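Local atomic coordinates of superkiller protein 7 (Saccharomyces cerevisiae, PDB entry 4ZKE), a protein that binds GTP through a domain related to translational GTPases and probably links the Ski complex to the exosome in cytoplasmic mRNA decay. Residues L43-M48 with I91-D96; V133-C138 with I175-K180; Q214-S219 with E249-P254. All blocks are in the same frame, centred on the assembly; numbering follows the deposited sequence.

Contact 1: residues L43-M48 with I91-D96; sequences LNEISM and IQVEND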
loop_
_atom_site.group_PDB
_atom_site.type_symbol
_atom_site.label_atom_id
_atom_site.label_comp_id
_atom_site.label_asym_id
_atom_site.label_seq_id
_atom_site.Cartn_x
_atom_site.Cartn_y
_atom_site.Cartn_z
ATOM N N LEU A 43 -21.171 5.821 -1.929
ATOM C CA LEU A 43 -20.666 7.160 -2.217
ATOM C C LEU A 43 -21.028 7.601 -3.637
ATOM O O LEU A 43 -20.466 8.565 -4.158
ATOM C CB LEU A 43 -19.148 7.212 -2.024
ATOM C CG LEU A 43 -18.617 6.825 -0.638
ATOM C CD1 LEU A 43 -17.138 7.151 -0.525
ATOM C CD2 LEU A 43 -19.396 7.500 0.482
ATOM N N ASN A 44 -21.967 6.890 -4.255
ATOM C CA ASN A 44 -22.464 7.240 -5.585
ATOM C C ASN A 44 -21.356 7.300 -6.631
ATOM O O ASN A 44 -21.336 8.203 -7.470
ATOM C CB ASN A 44 -23.198 8.582 -5.542
ATOM C CG ASN A 44 -24.283 8.621 -4.481
ATOM O OD1 ASN A 44 -24.975 7.628 -4.244
ATOM N ND2 ASN A 44 -24.433 9.770 -3.832
ATOM N N GLU A 45 -20.434 6.346 -6.569
ATOM C CA GLU A 45 -19.348 6.255 -7.540
ATOM C C GLU A 45 -19.628 5.171 -8.576
ATOM O O GLU A 45 -18.875 5.011 -9.535
ATOM C CB GLU A 45 -18.019 5.976 -6.835
ATOM C CG GLU A 45 -17.520 7.128 -5.974
ATOM C CD GLU A 45 -17.206 8.375 -6.780
ATOM O OE1 GLU A 45 -17.033 8.263 -8.012
ATOM O OE2 GLU A 45 -17.134 9.468 -6.181
ATOM N N ILE A 46 -20.711 4.428 -8.369
ATOM C CA ILE A 46 -21.140 3.401 -9.313
ATOM C C ILE A 46 -22.568 3.692 -9.752
ATOM O O ILE A 46 -23.476 3.752 -8.926
ATOM C CB ILE A 46 -21.080 1.984 -8.699
ATOM C CG1 ILE A 46 -19.731 1.734 -8.016
ATOM C CG2 ILE A 46 -21.354 0.930 -9.767
ATOM C CD1 ILE A 46 -18.540 1.667 -8.960
ATOM N N SER A 47 -22.761 3.878 -11.053
ATOM C CA SER A 47 -24.084 4.173 -11.590
ATOM C C SER A 47 -25.004 2.967 -11.453
ATOM O O SER A 47 -24.540 1.831 -11.340
ATOM C CB SER A 47 -23.988 4.587 -13.058
ATOM O OG SER A 47 -23.657 3.475 -13.874
ATOM N N MET A 48 -26.307 3.221 -11.464
ATOM C CA MET A 48 -27.294 2.149 -11.424
ATOM C C MET A 48 -27.173 1.258 -12.655
ATOM O O MET A 48 -27.318 0.040 -12.568
ATOM C CB MET A 48 -28.708 2.724 -11.334
ATOM C CG MET A 48 -29.113 3.180 -9.945
ATOM S SD MET A 48 -29.152 1.819 -8.764
ATOM C CE MET A 48 -30.375 2.425 -7.604
ATOM N N ILE A 91 -7.947 3.109 -5.598
ATOM C CA ILE A 91 -9.067 3.944 -6.026
ATOM C C ILE A 91 -9.038 5.293 -5.316
ATOM O O ILE A 91 -9.074 5.355 -4.088
ATOM C CB ILE A 91 -10.428 3.262 -5.747
ATOM C CG1 ILE A 91 -10.519 1.929 -6.489
ATOM C CG2 ILE A 91 -11.592 4.156 -6.160
ATOM C CD1 ILE A 91 -10.250 0.741 -5.617
ATOM N N GLN A 92 -8.980 6.369 -6.099
ATOM C CA GLN A 92 -9.034 7.720 -5.556
ATOM C C GLN A 92 -10.435 8.297 -5.726
ATOM O O GLN A 92 -10.977 8.325 -6.833
ATOM C CB GLN A 92 -8.001 8.620 -6.234
ATOM C CG GLN A 92 -7.887 9.996 -5.598
ATOM C CD GLN A 92 -6.627 10.734 -6.006
ATOM O OE1 GLN A 92 -5.590 10.615 -5.355
ATOM N NE2 GLN A 92 -6.712 11.508 -7.082
ATOM N N VAL A 93 -11.013 8.751 -4.617
ATOM C CA VAL A 93 -12.372 9.280 -4.601
ATOM C C VAL A 93 -12.347 10.772 -4.313
ATOM O O VAL A 93 -11.643 11.230 -3.415
ATOM C CB VAL A 93 -13.247 8.574 -3.539
ATOM C CG1 VAL A 93 -14.683 9.073 -3.605
ATOM C CG2 VAL A 93 -13.204 7.069 -3.733
ATOM N N GLU A 94 -13.127 11.523 -5.082
ATOM C CA GLU A 94 -13.254 12.959 -4.885
ATOM C C GLU A 94 -14.661 13.406 -5.261
ATOM O O GLU A 94 -15.023 13.420 -6.437
ATOM C CB GLU A 94 -12.211 13.714 -5.713
ATOM C CG GLU A 94 -12.111 15.196 -5.378
ATOM C CD GLU A 94 -11.036 15.906 -6.180
ATOM O OE1 GLU A 94 -10.458 15.276 -7.091
ATOM O OE2 GLU A 94 -10.770 17.094 -5.895
ATOM N N ASN A 95 -15.457 13.753 -4.254
ATOM C CA ASN A 95 -16.823 14.203 -4.485
ATOM C C ASN A 95 -17.356 15.048 -3.330
ATOM O O ASN A 95 -16.632 15.353 -2.381
ATOM C CB ASN A 95 -17.740 13.001 -4.733
ATOM C CG ASN A 95 -17.771 12.025 -3.567
ATOM O OD1 ASN A 95 -17.450 12.374 -2.430
ATOM N ND2 ASN A 95 -18.166 10.790 -3.849
ATOM N N ASP A 96 -18.632 15.409 -3.416
ATOM C CA ASP A 96 -19.243 16.315 -2.452
ATOM C C ASP A 96 -19.721 15.598 -1.191
ATOM O O ASP A 96 -20.432 16.182 -0.373
ATOM C CB ASP A 96 -20.410 17.069 -3.104
ATOM C CG ASP A 96 -21.402 16.145 -3.795
ATOM O OD1 ASP A 96 -22.095 16.610 -4.726
ATOM O OD2 ASP A 96 -21.491 14.957 -3.415
#
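Glu45 has CG beside its backbone N (chi1 -68°), and its chain bends at chi2, which brings OE2 to Asn95. Asn95 answers with CG held between its own N and carbonyl carbon (chi1 60°), which aims the amide at the incoming carboxylate. Glu45 follows Asn44, the C-prime residue at positive phi, in the Schellman motif that ends helix 32-42. Glu45 N returns to Leu40 O and Asn44 N to Tyr41 O. The partner segment is the end of strand 89-93, an outermost strand of the GTPase-domain sheet, and the loop after it, where Asn95 lies. Asn95 ND2 gives Glu45 OE2 a weak, bent hydrogen bond of 2.9 Å, with the carboxylate and amide planes only 21° apart. The other end of the amide is fixed locally, since Asn95 OD1 accepts from Leu97 N. Leu43 O also comes within 3.2 Å of Asn95 ND2, but at an angle too poor for a bond. Leu43 CD1 approaches Val93 CG1 at 4.4 Å, and Val93 also packs on Leu40 of the helix. Glu45 touches Leu340, from a loop outside the GTPase sheet. With an alanine at Glu45, Asn95 ND2 is likely to lose its carboxylate mate and Val93 CG1 a neighbour on that side. The same carboxylate oxygen touches a methyl by van der Waals contact: Val93 CG1 lies 3.6 Å from Glu45 OE2.

Contact 2: residues V133-C138 with I175-K180; sequences VLVIDC and IILLNK. With GTP (guanosine-5'-triphosphate), chain C.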
loop_
_atom_site.group_PDB
_atom_site.type_symbol
_atom_site.label_atom_id
_atom_site.label_comp_id
_atom_site.label_asym_id
_atom_site.label_seq_id
_atom_site.Cartn_x
_atom_site.Cartn_y
_atom_site.Cartn_z
ATOM N N VAL A 133 -7.054 -0.343 7.691
ATOM C CA VAL A 133 -8.367 -0.917 7.957
ATOM C C VAL A 133 -8.255 -2.432 7.946
ATOM O O VAL A 133 -8.125 -3.052 6.890
ATOM C CB VAL A 133 -9.418 -0.453 6.936
ATOM C CG1 VAL A 133 -10.756 -1.141 7.182
ATOM C CG2 VAL A 133 -9.594 1.042 7.022
ATOM N N LEU A 134 -8.298 -3.013 9.141
ATOM C CA LEU A 134 -8.191 -4.453 9.311
ATOM C C LEU A 134 -9.576 -5.080 9.303
ATOM O O LEU A 134 -10.374 -4.850 10.212
ATOM C CB LEU A 134 -7.464 -4.784 10.615
ATOM C CG LEU A 134 -7.345 -6.267 10.966
ATOM C CD1 LEU A 134 -6.569 -7.023 9.895
ATOM C CD2 LEU A 134 -6.689 -6.423 12.329
ATOM N N VAL A 135 -9.852 -5.868 8.270
ATOM C CA VAL A 135 -11.161 -6.487 8.098
ATOM C C VAL A 135 -11.142 -7.917 8.620
ATOM O O VAL A 135 -10.274 -8.709 8.258
ATOM C CB VAL A 135 -11.595 -6.480 6.620
ATOM C CG1 VAL A 135 -12.993 -7.060 6.466
ATOM C CG2 VAL A 135 -11.546 -5.063 6.063
ATOM N N ILE A 136 -12.114 -8.239 9.465
ATOM C CA ILE A 136 -12.149 -9.531 10.142
ATOM C C ILE A 136 -13.509 -10.206 10.008
ATOM O O ILE A 136 -14.552 -9.588 10.234
ATOM C CB ILE A 136 -11.798 -9.367 11.631
ATOM C CG1 ILE A 136 -10.376 -8.821 11.760
ATOM C CG2 ILE A 136 -11.928 -10.696 12.375
ATOM C CD1 ILE A 136 -10.022 -8.371 13.136
ATOM N N ASP A 137 -13.476 -11.483 9.638
ATOM C CA ASP A 137 -14.681 -12.294 9.509
ATOM C C ASP A 137 -15.121 -12.797 10.883
ATOM O O ASP A 137 -14.419 -13.583 11.523
ATOM C CB ASP A 137 -14.432 -13.472 8.564
ATOM C CG ASP A 137 -15.711 -14.184 8.162
ATOM O OD1 ASP A 137 -16.740 -14.021 8.854
ATOM O OD2 ASP A 137 -15.686 -14.916 7.150
ATOM N N CYS A 138 -16.289 -12.344 11.321
ATOM C CA CYS A 138 -16.793 -12.682 12.646
ATOM C C CYS A 138 -17.795 -13.832 12.627
ATOM O O CYS A 138 -18.385 -14.161 13.655
ATOM C CB CYS A 138 -17.436 -11.455 13.280
ATOM S SG CYS A 138 -16.285 -10.127 13.610
ATOM N N ILE A 175 -8.511 1.149 12.051
ATOM C CA ILE A 175 -9.923 0.814 12.191
ATOM C C ILE A 175 -10.068 -0.687 12.005
ATOM O O ILE A 175 -9.678 -1.227 10.972
ATOM C CB ILE A 175 -10.812 1.565 11.170
ATOM C CG1 ILE A 175 -10.816 3.065 11.473
ATOM C CG2 ILE A 175 -12.240 1.028 11.200
ATOM C CD1 ILE A 175 -11.522 3.912 10.424
ATOM N N ILE A 176 -10.615 -1.361 13.010
ATOM C CA ILE A 176 -10.898 -2.784 12.902
ATOM C C ILE A 176 -12.368 -2.979 12.572
ATOM O O ILE A 176 -13.241 -2.681 13.392
ATOM C CB ILE A 176 -10.555 -3.551 14.196
ATOM C CG1 ILE A 176 -9.096 -3.311 14.587
ATOM C CG2 ILE A 176 -10.817 -5.042 14.015
ATOM C CD1 ILE A 176 -8.905 -2.185 15.581
ATOM N N LEU A 177 -12.636 -3.476 11.369
ATOM C CA LEU A 177 -14.001 -3.740 10.936
ATOM C C LEU A 177 -14.388 -5.171 11.275
ATOM O O LEU A 177 -13.868 -6.127 10.702
ATOM C CB LEU A 177 -14.163 -3.484 9.437
ATOM C CG LEU A 177 -14.067 -2.024 8.984
ATOM C CD1 LEU A 177 -14.280 -1.916 7.478
ATOM C CD2 LEU A 177 -15.063 -1.143 9.725
ATOM N N LEU A 178 -15.295 -5.296 12.236
ATOM C CA LEU A 178 -15.861 -6.577 12.621
ATOM C C LEU A 178 -16.955 -6.944 11.620
ATOM O O LEU A 178 -18.127 -6.621 11.814
ATOM C CB LEU A 178 -16.399 -6.498 14.050
ATOM C CG LEU A 178 -15.365 -6.118 15.118
ATOM C CD1 LEU A 178 -15.995 -6.133 16.501
ATOM C CD2 LEU A 178 -14.146 -7.029 15.083
ATOM N N ASN A 179 -16.549 -7.619 10.550
ATOM C CA ASN A 179 -17.384 -7.787 9.363
ATOM C C ASN A 179 -18.250 -9.051 9.388
ATOM O O ASN A 179 -18.065 -9.931 10.236
ATOM C CB ASN A 179 -16.488 -7.798 8.115
ATOM C CG ASN A 179 -17.253 -7.512 6.831
ATOM O OD1 ASN A 179 -18.318 -6.896 6.845
ATOM N ND2 ASN A 179 -16.705 -7.966 5.709
ATOM N N LYS A 180 -19.190 -9.122 8.446
ATOM C CA LYS A 180 -20.112 -10.249 8.317
ATOM C C LYS A 180 -20.945 -10.424 9.581
ATOM O O LYS A 180 -21.269 -11.546 9.971
ATOM C CB LYS A 180 -19.358 -11.544 8.005
ATOM C CG LYS A 180 -18.426 -11.452 6.813
ATOM C CD LYS A 180 -18.208 -12.814 6.175
ATOM C CE LYS A 180 -17.068 -12.788 5.184
ATOM N NZ LYS A 180 -16.796 -14.141 4.633
HETATM P PG GTP C . -9.628 -11.929 -0.663
HETATM O O1G GTP C . -9.658 -11.048 -1.888
HETATM O O2G GTP C . -9.247 -13.328 -1.081
HETATM O O3G GTP C . -8.629 -11.422 0.350
HETATM O O3B GTP C . -11.095 -11.981 0.000
HETATM P PB GTP C . -11.801 -10.638 0.528
HETATM O O1B GTP C . -11.637 -9.550 -0.510
HETATM O O2B GTP C . -11.235 -10.196 1.856
HETATM O O3A GTP C . -13.363 -11.005 0.693
HETATM P PA GTP C . -14.421 -11.122 -0.521
HETATM O O1A GTP C . -14.945 -9.749 -0.847
HETATM O O2A GTP C . -13.848 -11.804 -1.741
HETATM O "O5'" GTP C . -15.611 -12.008 0.105
HETATM C "C5'" GTP C . -15.434 -13.356 0.487
HETATM C "C4'" GTP C . -16.804 -14.024 0.536
HETATM O "O4'" GTP C . -17.498 -13.533 1.665
HETATM C "C3'" GTP C . -17.652 -13.713 -0.685
HETATM O "O3'" GTP C . -18.257 -14.893 -1.156
HETATM C "C2'" GTP C . -18.714 -12.754 -0.198
HETATM O "O2'" GTP C . -19.951 -12.996 -0.827
HETATM C "C1'" GTP C . -18.762 -13.011 1.301
HETATM N N9 GTP C . -19.004 -11.781 2.069
HETATM C C8 GTP C . -18.262 -10.629 2.063
HETATM N N7 GTP C . -18.830 -9.755 2.928
HETATM C C5 GTP C . -19.911 -10.341 3.494
HETATM C C6 GTP C . -20.844 -9.909 4.435
HETATM O O6 GTP C . -20.775 -8.783 4.929
HETATM N N1 GTP C . -21.860 -10.759 4.810
HETATM C C2 GTP C . -21.948 -12.022 4.265
HETATM N N2 GTP C . -22.927 -12.841 4.630
HETATM N N3 GTP C . -21.024 -12.442 3.338
HETATM C C4 GTP C . -20.026 -11.615 2.957
#
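Ile136 and Ile176 lie side by side and point the same way, with Ile136 CD1 3.5 Å from Ile176 CG2. Both pack against helix 188-204, Ile136 on Leu198 and Ile176 on Leu202. On the other face of the sheet Val133 CG1 meets Leu177 CD1 at 3.6 Å. Val133 CG1 is anti to the backbone N (chi1 176°), which turns this methyl to the leucine, and Phe256 of helix 256-267 covers both. Towards the end of the strands Cys138 SG rests on Leu178 CB. Between the two apolar faces runs the backbone ladder of neighbouring parallel strands. Leu134 and Ile136 each donate to one residue of 175-179 and accept from another, and Cys138 N adds a longer bond to Asn179 O. These are inner, neighbouring strands of the P-loop GTPase sheet, and the second leads into Asn179 and Lys180. With Asp182, whose OD1 binds GTP, they fit the NKxD motif that reads guanine. Two backbone groups from other loops hold the Asn179 amide: ND2 donates to Ala30 O and OD1 accepts from Gly220 N. OD1 stays 3.6 Å from GTP O6. Lys180 leaves the strand at positive phi and extends along the nucleotide, its CG 3.7 Å from GTP C6. Its NZ meets Asp137 OD2 in a salt bridge of 2.9 Å, approaching from above the carboxylate plane, 55° out of it. The same NZ donates to GTP O4' at 3.1 Å and to Asn29 O. Asp137 OD1 is used by Asn139 N.

Contact 3: residues Q214-S219 with E249-P254; sequences QFIPCS and EWYEGP. With GTP (guanosine-5'-triphosphate), chain C.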
loop_
_atom_site.group_PDB
_atom_site.type_symbol
_atom_site.label_atom_id
_atom_site.label_comp_id
_atom_site.label_asym_id
_atom_site.label_seq_id
_atom_site.Cartn_x
_atom_site.Cartn_y
_atom_site.Cartn_z
ATOM N N GLN A 214 -9.881 1.834 16.876
ATOM C CA GLN A 214 -11.287 1.702 17.243
ATOM C C GLN A 214 -11.935 0.539 16.493
ATOM O O GLN A 214 -11.497 0.173 15.403
ATOM C CB GLN A 214 -12.044 2.996 16.945
ATOM C CG GLN A 214 -12.092 3.345 15.469
ATOM C CD GLN A 214 -12.995 4.523 15.174
ATOM O OE1 GLN A 214 -12.592 5.478 14.511
ATOM N NE2 GLN A 214 -14.229 4.456 15.655
ATOM N N PHE A 215 -12.987 -0.024 17.079
ATOM C CA PHE A 215 -13.713 -1.129 16.469
ATOM C C PHE A 215 -15.029 -0.642 15.885
ATOM O O PHE A 215 -15.674 0.241 16.448
ATOM C CB PHE A 215 -13.980 -2.232 17.494
ATOM C CG PHE A 215 -12.738 -2.908 17.993
ATOM C CD1 PHE A 215 -11.981 -2.340 19.003
ATOM C CD2 PHE A 215 -12.333 -4.120 17.457
ATOM C CE1 PHE A 215 -10.838 -2.963 19.468
ATOM C CE2 PHE A 215 -11.192 -4.749 17.917
ATOM C CZ PHE A 215 -10.443 -4.171 18.924
ATOM N N ILE A 216 -15.417 -1.224 14.753
ATOM C CA ILE A 216 -16.700 -0.924 14.125
ATOM C C ILE A 216 -17.310 -2.205 13.565
ATOM O O ILE A 216 -16.742 -2.815 12.663
ATOM C CB ILE A 216 -16.561 0.106 12.983
ATOM C CG1 ILE A 216 -15.970 1.417 13.508
ATOM C CG2 ILE A 216 -17.920 0.361 12.319
ATOM C CD1 ILE A 216 -15.655 2.431 12.423
ATOM N N PRO A 217 -18.471 -2.621 14.096
ATOM C CA PRO A 217 -19.154 -3.772 13.504
ATOM C C PRO A 217 -19.852 -3.387 12.209
ATOM O O PRO A 217 -20.318 -2.255 12.084
ATOM C CB PRO A 217 -20.162 -4.166 14.577
ATOM C CG PRO A 217 -20.512 -2.871 15.222
ATOM C CD PRO A 217 -19.240 -2.055 15.221
ATOM N N CYS A 218 -19.925 -4.311 11.259
ATOM C CA CYS A 218 -20.552 -4.008 9.982
ATOM C C CYS A 218 -20.836 -5.248 9.152
ATOM O O CYS A 218 -20.427 -6.357 9.494
ATOM C CB CYS A 218 -19.663 -3.061 9.174
ATOM S SG CYS A 218 -18.056 -3.772 8.752
ATOM N N SER A 219 -21.558 -5.029 8.058
ATOM C CA SER A 219 -21.747 -6.028 7.016
ATOM C C SER A 219 -21.472 -5.379 5.665
ATOM O O SER A 219 -22.251 -4.549 5.197
ATOM C CB SER A 219 -23.163 -6.603 7.052
ATOM O OG SER A 219 -23.343 -7.567 6.031
ATOM N N GLU A 249 -30.180 -2.045 18.359
ATOM C CA GLU A 249 -30.437 -0.925 19.257
ATOM C C GLU A 249 -29.279 -0.662 20.217
ATOM O O GLU A 249 -29.012 0.486 20.575
ATOM C CB GLU A 249 -31.729 -1.172 20.056
ATOM C CG GLU A 249 -31.657 -2.270 21.133
ATOM C CD GLU A 249 -31.607 -3.682 20.566
ATOM O OE1 GLU A 249 -31.610 -3.836 19.326
ATOM O OE2 GLU A 249 -31.573 -4.643 21.367
ATOM N N TRP A 250 -28.589 -1.724 20.623
ATOM C CA TRP A 250 -27.559 -1.603 21.647
ATOM C C TRP A 250 -26.280 -0.962 21.114
ATOM O O TRP A 250 -25.525 -0.362 21.880
ATOM C CB TRP A 250 -27.244 -2.973 22.261
ATOM C CG TRP A 250 -26.926 -4.053 21.270
ATOM C CD1 TRP A 250 -27.778 -5.013 20.804
ATOM C CD2 TRP A 250 -25.665 -4.292 20.632
ATOM N NE1 TRP A 250 -27.127 -5.833 19.913
ATOM C CE2 TRP A 250 -25.830 -5.412 19.789
ATOM C CE3 TRP A 250 -24.415 -3.669 20.689
ATOM C CZ2 TRP A 250 -24.790 -5.919 19.012
ATOM C CZ3 TRP A 250 -23.385 -4.176 19.915
ATOM C CH2 TRP A 250 -23.580 -5.288 19.088
ATOM N N TYR A 251 -26.032 -1.076 19.812
ATOM C CA TYR A 251 -24.846 -0.454 19.232
ATOM C C TYR A 251 -25.034 1.053 19.123
ATOM O O TYR A 251 -25.987 1.525 18.502
ATOM C CB TYR A 251 -24.518 -1.025 17.853
ATOM C CG TYR A 251 -23.285 -0.384 17.258
ATOM C CD1 TYR A 251 -22.020 -0.689 17.745
ATOM C CD2 TYR A 251 -23.383 0.545 16.231
ATOM C CE1 TYR A 251 -20.891 -0.101 17.221
ATOM C CE2 TYR A 251 -22.254 1.140 15.697
ATOM C CZ TYR A 251 -21.010 0.812 16.196
ATOM O OH TYR A 251 -19.878 1.397 15.674
ATOM N N GLU A 252 -24.111 1.799 19.723
ATOM C CA GLU A 252 -24.182 3.255 19.727
ATOM C C GLU A 252 -22.851 3.871 19.302
ATOM O O GLU A 252 -22.553 5.019 19.633
ATOM C CB GLU A 252 -24.587 3.757 21.114
ATOM C CG GLU A 252 -25.806 3.034 21.687
ATOM C CD GLU A 252 -26.533 3.832 22.757
ATOM O OE1 GLU A 252 -27.628 3.398 23.177
ATOM O OE2 GLU A 252 -26.014 4.885 23.187
ATOM N N GLY A 253 -22.057 3.096 18.570
ATOM C CA GLY A 253 -20.830 3.594 17.978
ATOM C C GLY A 253 -21.095 4.221 16.620
ATOM O O GLY A 253 -22.235 4.245 16.157
ATOM N N PRO A 254 -20.040 4.732 15.972
ATOM C CA PRO A 254 -20.159 5.415 14.680
ATOM C C PRO A 254 -20.210 4.463 13.488
ATOM O O PRO A 254 -19.913 3.275 13.629
ATOM C CB PRO A 254 -18.894 6.266 14.632
ATOM C CG PRO A 254 -17.891 5.458 15.391
ATOM C CD PRO A 254 -18.654 4.743 16.473
HETATM P PG GTP C . -9.628 -11.929 -0.663
HETATM O O1G GTP C . -9.658 -11.048 -1.888
HETATM O O2G GTP C . -9.247 -13.328 -1.081
HETATM O O3G GTP C . -8.629 -11.422 0.350
HETATM O O3B GTP C . -11.095 -11.981 0.000
HETATM P PB GTP C . -11.801 -10.638 0.528
HETATM O O1B GTP C . -11.637 -9.550 -0.510
HETATM O O2B GTP C . -11.235 -10.196 1.856
HETATM O O3A GTP C . -13.363 -11.005 0.693
HETATM P PA GTP C . -14.421 -11.122 -0.521
HETATM O O1A GTP C . -14.945 -9.749 -0.847
HETATM O O2A GTP C . -13.848 -11.804 -1.741
HETATM O "O5'" GTP C . -15.611 -12.008 0.105
HETATM C "C5'" GTP C . -15.434 -13.356 0.487
HETATM C "C4'" GTP C . -16.804 -14.024 0.536
HETATM O "O4'" GTP C . -17.498 -13.533 1.665
HETATM C "C3'" GTP C . -17.652 -13.713 -0.685
HETATM O "O3'" GTP C . -18.257 -14.893 -1.156
HETATM C "C2'" GTP C . -18.714 -12.754 -0.198
HETATM O "O2'" GTP C . -19.951 -12.996 -0.827
HETATM C "C1'" GTP C . -18.762 -13.011 1.301
HETATM N N9 GTP C . -19.004 -11.781 2.069
HETATM C C8 GTP C . -18.262 -10.629 2.063
HETATM N N7 GTP C . -18.830 -9.755 2.928
HETATM C C5 GTP C . -19.911 -10.341 3.494
HETATM C C6 GTP C . -20.844 -9.909 4.435
HETATM O O6 GTP C . -20.775 -8.783 4.929
HETATM N N1 GTP C . -21.860 -10.759 4.810
HETATM C C2 GTP C . -21.948 -12.022 4.265
HETATM N N2 GTP C . -22.927 -12.841 4.630
HETATM N N3 GTP C . -21.024 -12.442 3.338
HETATM C C4 GTP C . -20.026 -11.615 2.957
#
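Tyr251 OH donates to Pro254 O at 2.8 Å, and the methyl Ile216 CG2 packs beside this polar pair, 3.8 Å from Pro254 O and 4.0 Å from Tyr251 OH. Pro254 O sits at the edge of the tyrosine ring, in its plane, and the donor is tilted 17° from the carbonyl plane. The bond closes a short loop within 251-254 and fixes where the phenol ends. Tyr251 has CG anti to its backbone N (chi1 -180°), which sends the ring out to Pro217. There the proline lies over one face. Pro217 CG is 3.8 Å from the centroid of the Tyr251 ring and 26° off its normal, a CH-pi contact displaced toward the rim. Pro217 CD packs tightly at the same rim, 3.2 Å from Tyr251 CE1. The opposite face of the ring carries Gly253 N over its centre, so the tyrosine is sandwiched between the proline and its own backbone. Further back, Tyr251 CB rests on one face of the Trp250 ring, which in turn packs on Lys188 and Leu191 of helix 188-204. At the other end Gln214 NE2 passes Pro254 CG at 3.8 Å, while Gln214 OE1 accepts from Gln259 NE2 of helix 256-267. The loop thus lies along strand 213-217, an outermost strand of the GTPase sheet. Beyond the strand the chain runs to the nucleotide. Ser219 OG lies 3.0 Å from GTP O6, and Leu221 N donates a hydrogen bond to GTP. This strand-to-loop turn, beginning at Ser219, is consistent with the G5 guanine-binding loop of translational GTPases.

All three contacts belong to the GTPase domain and reach its one mixed sheet. They follow one another along the chain, each closing before the next opens. Contact 1 lies at strand 89-93, an outermost strand, and contact 3 at strand 213-217, the other outermost one. Their centres are 24 Å apart. Contact 2 joins strands 131-137 and 174-179 inside the sheet, with its centre 22 Å from that of contact 1 and 11 Å from that of contact 3. Contacts 2 and 3 touch through backbone bonds of Ile216 with Ile176 and Leu178. Both also meet GTP, so the ends of neighbouring strands and the loops after them contribute to the guanine site, while contact 1 lies away from it.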